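PDB 1UJB: phosphohistidine phosphatase SixA from Escherichia coli, which removes the phosphoryl group from phosphohistidine in the HPt domain of the ArcB sensor, acting within a multistep His-Asp phosphorelay. Local coordinates for residues Ile5-Asp10 with Ser107-Val112; Arg21-Asn26 with Glu57-Glu62. All blocks are in the same frame, centred on the assembly; numbering follows the deposited sequence.

Contact 1: residues Ile5-Asp10 with Ser107-Val112; sequences IMRHGD and SHLPLV
Arg7 NE and Leu109 N reach across the contact to one shared water, each donating to its oxygen at 3.1 Å, while His8 NE2 adds a weak bond. Beside this water, Leu109 CD1 lies over the guanidinium of Arg7, 3.4 Å above its plane and centred on it. The arginine chain runs extended, with CG anti to the backbone N (chi1 175°), which brings the flat group alongside Leu109; its NH1 is held by Phe128 O. An apolar methyl suits that face, since the N-H groups all point outward in the plane. Nearer the sheet, the backbones form a parallel bridge at the C-terminal ends of strands 2-7 and 102-107: Ser107 N donates to Met6 O at 2.9 Å, and Ser107 O accepts from His8 N at 3.1 Å. Here the first strand ends in Arg-His-Gly, the signature of the histidine phosphatase superfamily, whose histidine takes up the phosphoryl group in relatives; the placing of His8 and His108 is consistent with such a phosphate-handling pocket here. Their rings meet obliquely, planes at 63°, with His8 CD2 3.2 Å from His108 ND1. Gly9 O lies in the plane of the His8 ring and accepts a straight bond from ND1 (2.9 Å), though the donor stands off the carbonyl plane; this fixes the rotation of the first imidazole, and His108 NE2 is held by Ser51 OG.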
ATOM      1  N   ILE A   5      -3.940   1.811  -0.796  1.00 15.37           N
ATOM      2  CA  ILE A   5      -2.741   1.499  -1.556  1.00 13.55           C
ATOM      3  C   ILE A   5      -1.631   2.427  -1.093  1.00 13.09           C
ATOM      4  O   ILE A   5      -1.729   3.645  -1.239  1.00 14.22           O
ATOM      5  CB  ILE A   5      -2.981   1.646  -3.077  1.00 14.73           C
ATOM      6  CG1 ILE A   5      -4.208   0.825  -3.495  1.00 12.89           C
ATOM      7  CG2 ILE A   5      -1.764   1.153  -3.844  1.00 12.64           C
ATOM      8  CD1 ILE A   5      -4.568   0.956  -4.965  1.00 13.47           C
ATOM      9  N   MET A   6      -0.572   1.839  -0.544  1.00 12.14           N
ATOM     10  CA  MET A   6       0.561   2.587  -0.014  1.00 11.55           C
ATOM     11  C   MET A   6       1.898   2.266  -0.654  1.00 11.99           C
ATOM     12  O   MET A   6       2.201   1.110  -0.944  1.00 11.41           O
ATOM     13  CB  MET A   6       0.682   2.347   1.497  1.00 12.06           C
ATOM     14  CG  MET A   6       1.826   3.094   2.176  1.00 12.47           C
ATOM     15  SD  MET A   6       1.868   2.732   3.928  1.00 14.62           S
ATOM     16  CE  MET A   6       2.851   4.101   4.540  1.00 18.11           C
ATOM     17  N   ARG A   7       2.689   3.308  -0.879  1.00 10.43           N
ATOM     18  CA  ARG A   7       4.023   3.143  -1.417  1.00 11.54           C
ATOM     19  C   ARG A   7       4.958   3.106  -0.201  1.00 12.99           C
ATOM     20  O   ARG A   7       4.784   3.885   0.741  1.00 12.43           O
ATOM     21  CB  ARG A   7       4.405   4.308  -2.333  1.00 10.90           C
ATOM     22  CG  ARG A   7       5.850   4.218  -2.819  1.00 11.02           C
ATOM     23  CD  ARG A   7       6.231   5.367  -3.709  1.00 11.26           C
ATOM     24  NE  ARG A   7       7.605   5.226  -4.172  1.00 14.61           N
ATOM     25  CZ  ARG A   7       8.352   6.224  -4.638  1.00 18.85           C
ATOM     26  NH1 ARG A   7       7.865   7.456  -4.718  1.00 17.21           N
ATOM     27  NH2 ARG A   7       9.610   5.998  -4.989  1.00 18.37           N
ATOM     28  N   HIS A   8       5.931   2.198  -0.222  1.00 11.50           N
ATOM     29  CA  HIS A   8       6.891   2.054   0.866  1.00 10.02           C
ATOM     30  C   HIS A   8       7.606   3.371   1.173  1.00  9.84           C
ATOM     31  O   HIS A   8       7.611   4.295   0.359  1.00 10.95           O
ATOM     32  CB  HIS A   8       7.919   0.978   0.511  1.00 10.78           C
ATOM     33  CG  HIS A   8       8.706   1.286  -0.724  1.00 11.32           C
ATOM     34  ND1 HIS A   8       9.695   2.244  -0.759  1.00 10.12           N
ATOM     35  CD2 HIS A   8       8.613   0.796  -1.982  1.00 12.39           C
ATOM     36  CE1 HIS A   8      10.172   2.339  -1.987  1.00 13.29           C
ATOM     37  NE2 HIS A   8       9.535   1.471  -2.748  1.00 13.05           N
ATOM     38  N   GLY A   9       8.203   3.445   2.361  1.00 12.58           N
ATOM     39  CA  GLY A   9       8.919   4.639   2.781  1.00 12.21           C
ATOM     40  C   GLY A   9      10.238   4.854   2.062  1.00 13.83           C
ATOM     41  O   GLY A   9      10.687   4.000   1.293  1.00 12.92           O
ATOM     42  N   ASP A  10      10.859   6.001   2.321  1.00 15.70           N
ATOM     43  CA  ASP A  10      12.136   6.366   1.713  1.00 17.05           C
ATOM     44  C   ASP A  10      13.187   5.292   1.991  1.00 16.97           C
ATOM     45  O   ASP A  10      13.394   4.905   3.137  1.00 16.25           O
ATOM     46  CB  ASP A  10      12.596   7.731   2.246  1.00 19.86           C
ATOM     47  CG  ASP A  10      13.835   8.248   1.540  1.00 23.22           C
ATOM     48  OD1 ASP A  10      14.915   8.253   2.167  1.00 25.58           O
ATOM     49  OD2 ASP A  10      13.728   8.645   0.358  1.00 22.44           O
ATOM     50  N   SER A 107       3.312  -1.469  -1.597  1.00 13.37           N
ATOM     51  CA  SER A 107       4.061  -1.849  -2.785  1.00 13.52           C
ATOM     52  C   SER A 107       5.016  -0.762  -3.287  1.00 13.43           C
ATOM     53  O   SER A 107       5.401   0.136  -2.539  1.00 12.26           O
ATOM     54  CB  SER A 107       3.077  -2.248  -3.889  1.00 15.44           C
ATOM     55  OG  SER A 107       3.722  -2.939  -4.936  1.00 14.04           O
ATOM     56  N   HIS A 108       5.355  -0.827  -4.574  1.00 13.48           N
ATOM     57  CA  HIS A 108       6.292   0.104  -5.189  1.00 14.71           C
ATOM     58  C   HIS A 108       5.735   0.779  -6.429  1.00 17.18           C
ATOM     59  O   HIS A 108       4.668   0.429  -6.926  1.00 15.86           O
ATOM     60  CB  HIS A 108       7.531  -0.660  -5.686  1.00 14.60           C
ATOM     61  CG  HIS A 108       8.100  -1.641  -4.711  1.00 13.25           C
ATOM     62  ND1 HIS A 108       9.311  -1.445  -4.086  1.00 12.98           N
ATOM     63  CD2 HIS A 108       7.649  -2.848  -4.290  1.00 13.02           C
ATOM     64  CE1 HIS A 108       9.582  -2.487  -3.319  1.00 14.15           C
ATOM     65  NE2 HIS A 108       8.590  -3.353  -3.427  1.00 12.58           N
ATOM     66  N   LEU A 109       6.500   1.740  -6.941  1.00 18.40           N
ATOM     67  CA  LEU A 109       6.159   2.383  -8.196  1.00 20.45           C
ATOM     68  C   LEU A 109       6.885   1.485  -9.203  1.00 22.43           C
ATOM     69  O   LEU A 109       7.900   0.860  -8.866  1.00 21.22           O
ATOM     70  CB  LEU A 109       6.746   3.786  -8.280  1.00 23.26           C
ATOM     71  CG  LEU A 109       5.971   4.956  -7.686  1.00 25.59           C
ATOM     72  CD1 LEU A 109       6.846   6.190  -7.783  1.00 25.94           C
ATOM     73  CD2 LEU A 109       4.653   5.170  -8.429  1.00 24.84           C
ATOM     74  N   PRO A 110       6.375   1.384 -10.442  1.00 21.98           N
ATOM     75  CA  PRO A 110       5.174   2.064 -10.932  1.00 21.58           C
ATOM     76  C   PRO A 110       3.862   1.318 -10.649  1.00 19.46           C
ATOM     77  O   PRO A 110       2.781   1.879 -10.815  1.00 19.42           O
ATOM     78  CB  PRO A 110       5.448   2.162 -12.432  1.00 21.78           C
ATOM     79  CG  PRO A 110       6.146   0.871 -12.712  1.00 23.41           C
ATOM     80  CD  PRO A 110       7.110   0.741 -11.549  1.00 21.32           C
ATOM     81  N   LEU A 111       3.967   0.073 -10.190  1.00 17.26           N
ATOM     82  CA  LEU A 111       2.806  -0.774  -9.903  1.00 17.28           C
ATOM     83  C   LEU A 111       1.694  -0.104  -9.086  1.00 16.95           C
ATOM     84  O   LEU A 111       0.514  -0.251  -9.386  1.00 16.10           O
ATOM     85  CB  LEU A 111       3.263  -2.044  -9.178  1.00 19.63           C
ATOM     86  CG  LEU A 111       2.197  -3.094  -8.846  1.00 21.79           C
ATOM     87  CD1 LEU A 111       1.588  -3.606 -10.129  1.00 25.75           C
ATOM     88  CD2 LEU A 111       2.807  -4.242  -8.075  1.00 21.71           C
ATOM     89  N   VAL A 112       2.093   0.651  -8.071  1.00 16.26           N
ATOM     90  CA  VAL A 112       1.163   1.327  -7.183  1.00 17.09           C
ATOM     91  C   VAL A 112       0.266   2.286  -7.964  1.00 17.96           C
ATOM     92  O   VAL A 112      -0.927   2.415  -7.671  1.00 15.90           O
ATOM     93  CB  VAL A 112       1.941   2.035  -6.045  1.00 18.05           C
ATOM     94  CG1 VAL A 112       2.462   3.373  -6.482  1.00 16.42           C
ATOM     95  CG2 VAL A 112       1.112   2.139  -4.820  1.00 23.31           C
TER
HETATM   96  O   HOH W   1       8.896   2.652  -5.259  1.00 14.59           O

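Contact 2: residues Arg21-Asn26 with Glu57-Glu62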
ATOM      1  N   ARG A  21      17.547  -3.341  -0.022  1.00 15.30           N
ATOM      2  CA  ARG A  21      17.785  -1.966   0.407  1.00 17.32           C
ATOM      3  C   ARG A  21      16.895  -1.675   1.619  1.00 16.86           C
ATOM      4  O   ARG A  21      15.698  -1.972   1.603  1.00 17.29           O
ATOM      5  CB  ARG A  21      17.455  -0.986  -0.729  1.00 16.54           C
ATOM      6  CG  ARG A  21      18.426  -1.019  -1.904  1.00 23.19           C
ATOM      7  CD  ARG A  21      17.895  -0.234  -3.110  1.00 25.13           C
ATOM      8  NE  ARG A  21      17.539   1.137  -2.750  1.00 29.34           N
ATOM      9  CZ  ARG A  21      16.431   1.763  -3.142  1.00 30.71           C
ATOM     10  NH1 ARG A  21      15.550   1.152  -3.926  1.00 28.17           N
ATOM     11  NH2 ARG A  21      16.183   2.996  -2.714  1.00 29.55           N
ATOM     12  N   PRO A  22      17.481  -1.175   2.717  1.00 16.76           N
ATOM     13  CA  PRO A  22      16.652  -0.881   3.889  1.00 17.22           C
ATOM     14  C   PRO A  22      16.014   0.506   3.812  1.00 17.92           C
ATOM     15  O   PRO A  22      16.306   1.301   2.916  1.00 17.78           O
ATOM     16  CB  PRO A  22      17.656  -0.966   5.039  1.00 16.10           C
ATOM     17  CG  PRO A  22      18.889  -0.414   4.426  1.00 13.95           C
ATOM     18  CD  PRO A  22      18.914  -1.066   3.049  1.00 17.18           C
ATOM     19  N   LEU A  23      15.116   0.775   4.745  1.00 16.85           N
ATOM     20  CA  LEU A  23      14.456   2.062   4.806  1.00 17.38           C
ATOM     21  C   LEU A  23      15.415   3.010   5.519  1.00 18.26           C
ATOM     22  O   LEU A  23      16.245   2.580   6.312  1.00 18.51           O
ATOM     23  CB  LEU A  23      13.184   1.925   5.630  1.00 17.88           C
ATOM     24  CG  LEU A  23      11.812   2.301   5.082  1.00 16.96           C
ATOM     25  CD1 LEU A  23      11.557   1.686   3.719  1.00 15.84           C
ATOM     26  CD2 LEU A  23      10.793   1.820   6.093  1.00 16.06           C
ATOM     27  N   THR A  24      15.345   4.291   5.195  1.00 19.26           N
ATOM     28  CA  THR A  24      16.192   5.264   5.865  1.00 20.80           C
ATOM     29  C   THR A  24      15.450   5.706   7.135  1.00 21.51           C
ATOM     30  O   THR A  24      14.293   5.332   7.343  1.00 17.65           O
ATOM     31  CB  THR A  24      16.466   6.487   4.962  1.00 20.01           C
ATOM     32  OG1 THR A  24      15.244   7.191   4.708  1.00 19.56           O
ATOM     33  CG2 THR A  24      17.062   6.049   3.647  1.00 20.76           C
ATOM     34  N   THR A  25      16.119   6.462   8.001  1.00 22.27           N
ATOM     35  CA  THR A  25      15.473   6.945   9.219  1.00 23.97           C
ATOM     36  C   THR A  25      14.274   7.811   8.812  1.00 22.76           C
ATOM     37  O   THR A  25      13.199   7.703   9.393  1.00 23.35           O
ATOM     38  CB  THR A  25      16.444   7.769  10.093  1.00 25.50           C
ATOM     39  OG1 THR A  25      17.491   6.919  10.579  1.00 27.30           O
ATOM     40  CG2 THR A  25      15.709   8.374  11.278  1.00 25.91           C
ATOM     41  N   ASN A  26      14.463   8.624   7.772  1.00 22.85           N
ATOM     42  CA  ASN A  26      13.411   9.496   7.254  1.00 25.31           C
ATOM     43  C   ASN A  26      12.261   8.626   6.741  1.00 24.61           C
ATOM     44  O   ASN A  26      11.090   8.940   6.957  1.00 23.42           O
ATOM     45  CB  ASN A  26      13.959  10.383   6.126  1.00 28.95           C
ATOM     46  CG  ASN A  26      12.914  11.335   5.567  1.00 32.97           C
ATOM     47  OD1 ASN A  26      12.421  12.217   6.270  1.00 35.82           O
ATOM     48  ND2 ASN A  26      12.574  11.160   4.293  1.00 35.29           N
ATOM     49  N   GLU A  57       8.445  -4.416   3.511  1.00 12.82           N
ATOM     50  CA  GLU A  57       8.217  -5.116   4.768  1.00 14.67           C
ATOM     51  C   GLU A  57       8.586  -4.290   6.002  1.00 15.47           C
ATOM     52  O   GLU A  57       7.948  -4.411   7.049  1.00 14.80           O
ATOM     53  CB  GLU A  57       8.945  -6.459   4.773  1.00 17.14           C
ATOM     54  CG  GLU A  57       8.452  -7.392   3.688  1.00 21.05           C
ATOM     55  CD  GLU A  57       9.150  -8.733   3.670  1.00 24.27           C
ATOM     56  OE1 GLU A  57      10.383  -8.791   3.887  1.00 29.08           O
ATOM     57  OE2 GLU A  57       8.459  -9.738   3.413  1.00 26.19           O
ATOM     58  N   GLN A  58       9.617  -3.459   5.877  1.00 14.84           N
ATOM     59  CA  GLN A  58      10.045  -2.603   6.978  1.00 15.91           C
ATOM     60  C   GLN A  58       9.030  -1.476   7.178  1.00 15.06           C
ATOM     61  O   GLN A  58       8.848  -0.976   8.290  1.00 13.08           O
ATOM     62  CB  GLN A  58      11.440  -2.053   6.700  1.00 17.77           C
ATOM     63  CG  GLN A  58      12.513  -3.140   6.714  1.00 22.90           C
ATOM     64  CD  GLN A  58      13.913  -2.609   6.480  1.00 25.33           C
ATOM     65  OE1 GLN A  58      14.130  -1.396   6.380  1.00 25.62           O
ATOM     66  NE2 GLN A  58      14.878  -3.521   6.388  1.00 25.39           N
ATOM     67  N   THR A  59       8.364  -1.091   6.089  1.00 15.17           N
ATOM     68  CA  THR A  59       7.330  -0.060   6.122  1.00 15.56           C
ATOM     69  C   THR A  59       6.136  -0.637   6.875  1.00 15.92           C
ATOM     70  O   THR A  59       5.494   0.056   7.657  1.00 17.72           O
ATOM     71  CB  THR A  59       6.900   0.322   4.700  1.00 15.69           C
ATOM     72  OG1 THR A  59       8.007   0.925   4.019  1.00 16.43           O
ATOM     73  CG2 THR A  59       5.719   1.289   4.722  1.00 15.48           C
ATOM     74  N   LEU A  60       5.866  -1.922   6.648  1.00 17.81           N
ATOM     75  CA  LEU A  60       4.774  -2.631   7.312  1.00 18.86           C
ATOM     76  C   LEU A  60       5.093  -2.678   8.811  1.00 19.55           C
ATOM     77  O   LEU A  60       4.222  -2.494   9.659  1.00 16.53           O
ATOM     78  CB  LEU A  60       4.679  -4.060   6.770  1.00 19.68           C
ATOM     79  CG  LEU A  60       3.379  -4.872   6.830  1.00 22.28           C
ATOM     80  CD1 LEU A  60       3.749  -6.349   6.832  1.00 21.21           C
ATOM     81  CD2 LEU A  60       2.548  -4.548   8.052  1.00 23.11           C
ATOM     82  N   GLU A  61       6.360  -2.927   9.120  1.00 20.23           N
ATOM     83  CA  GLU A  61       6.834  -2.998  10.493  1.00 23.30           C
ATOM     84  C   GLU A  61       6.596  -1.668  11.220  1.00 21.10           C
ATOM     85  O   GLU A  61       6.042  -1.644  12.318  1.00 20.79           O
ATOM     86  CB  GLU A  61       8.324  -3.345  10.480  1.00 27.51           C
ATOM     87  CG  GLU A  61       8.966  -3.575  11.831  1.00 39.55           C
ATOM     88  CD  GLU A  61      10.480  -3.737  11.718  1.00 46.43           C
ATOM     89  OE1 GLU A  61      10.937  -4.575  10.904  1.00 49.27           O
ATOM     90  OE2 GLU A  61      11.215  -3.011  12.428  1.00 48.98           O
ATOM     91  N   GLU A  62       6.996  -0.566  10.589  1.00 20.22           N
ATOM     92  CA  GLU A  62       6.833   0.764  11.170  1.00 19.57           C
ATOM     93  C   GLU A  62       5.363   1.166  11.310  1.00 20.41           C
ATOM     94  O   GLU A  62       4.987   1.839  12.273  1.00 18.81           O
ATOM     95  CB  GLU A  62       7.582   1.805  10.340  1.00 18.62           C
ATOM     96  CG  GLU A  62       9.079   1.537  10.193  1.00 19.64           C
ATOM     97  CD  GLU A  62       9.820   1.532  11.517  1.00 21.86           C
ATOM     98  OE1 GLU A  62       9.626   2.469  12.317  1.00 19.33           O
ATOM     99  OE2 GLU A  62      10.608   0.596  11.760  1.00 24.20           O
TER
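Gln58 reaches out from helix 54-64 and its OE1 accepts the backbone N-H of Leu23 at 2.9 Å, a fairly straight bond (165° at the hydrogen) whose donor sits 28° off the plane of the amide. The glutamine chain is extended beyond CG, giving it the length to span from helix to loop, and its carboxamide also lies against Pro22, with OE1 3.8 Å from Pro22 CB. The tight part of the contact is Leu23, whose CB is directed at helix 54-64. Both its methyls come up to the hydroxyl of Thr59 from the same side, CD1 and CD2 each 3.6 Å from OG1, while CB rests 3.5 Å from Gln58 OE1. Thr59 suits this buried place because its small hydroxyl has polar partners of its own: OG1 bonds back to Arg55 O in its helix and accepts from Gly9 N, so the leucine packs on a polar atom already satisfied. With Gln58 cut back to an alanine, the Leu23 N-H is likely to lose its acceptor and Pro22 the carboxamide that lies against it. Toward Glu62 the fit is looser: Leu23 CD2 comes no nearer than 4.5 Å to Glu62 CG, and the carboxylate turns instead to a salt bridge with Arg32 of helix 25-40. This loop leads into that helix, with Thr24 as N-cap, its OG1 bonded to Gly27 N. The amide of Gln58 thus ties down Leu23 N, adding to the backbone bonds of Pro22 with Ala12 and Thr24 with Asp10.

Contact 1 is buried near the centre of the chain and pairs the ends of strands 2-7 and 102-107 through backbone hydrogen bonds, with two histidines and an arginine gathered at the exit of the sheet. Contact 2 lies farther out, only partly buried, and sets the loop before helix 25-40 against helix 54-64, relying on side chains instead. The two hold different elements, their centres about 12 Å apart, and contact 2 is nested within the stretch of chain that contact 1 closes. They meet at the loop after strand 2-7: Asp10 OD1 lies 2.8 Å from Thr24 OG1 and Gly9 N 3.0 Å from Thr59 OG1, both probable hydrogen bonds, and Leu23 CD1 packs on Gly9 O.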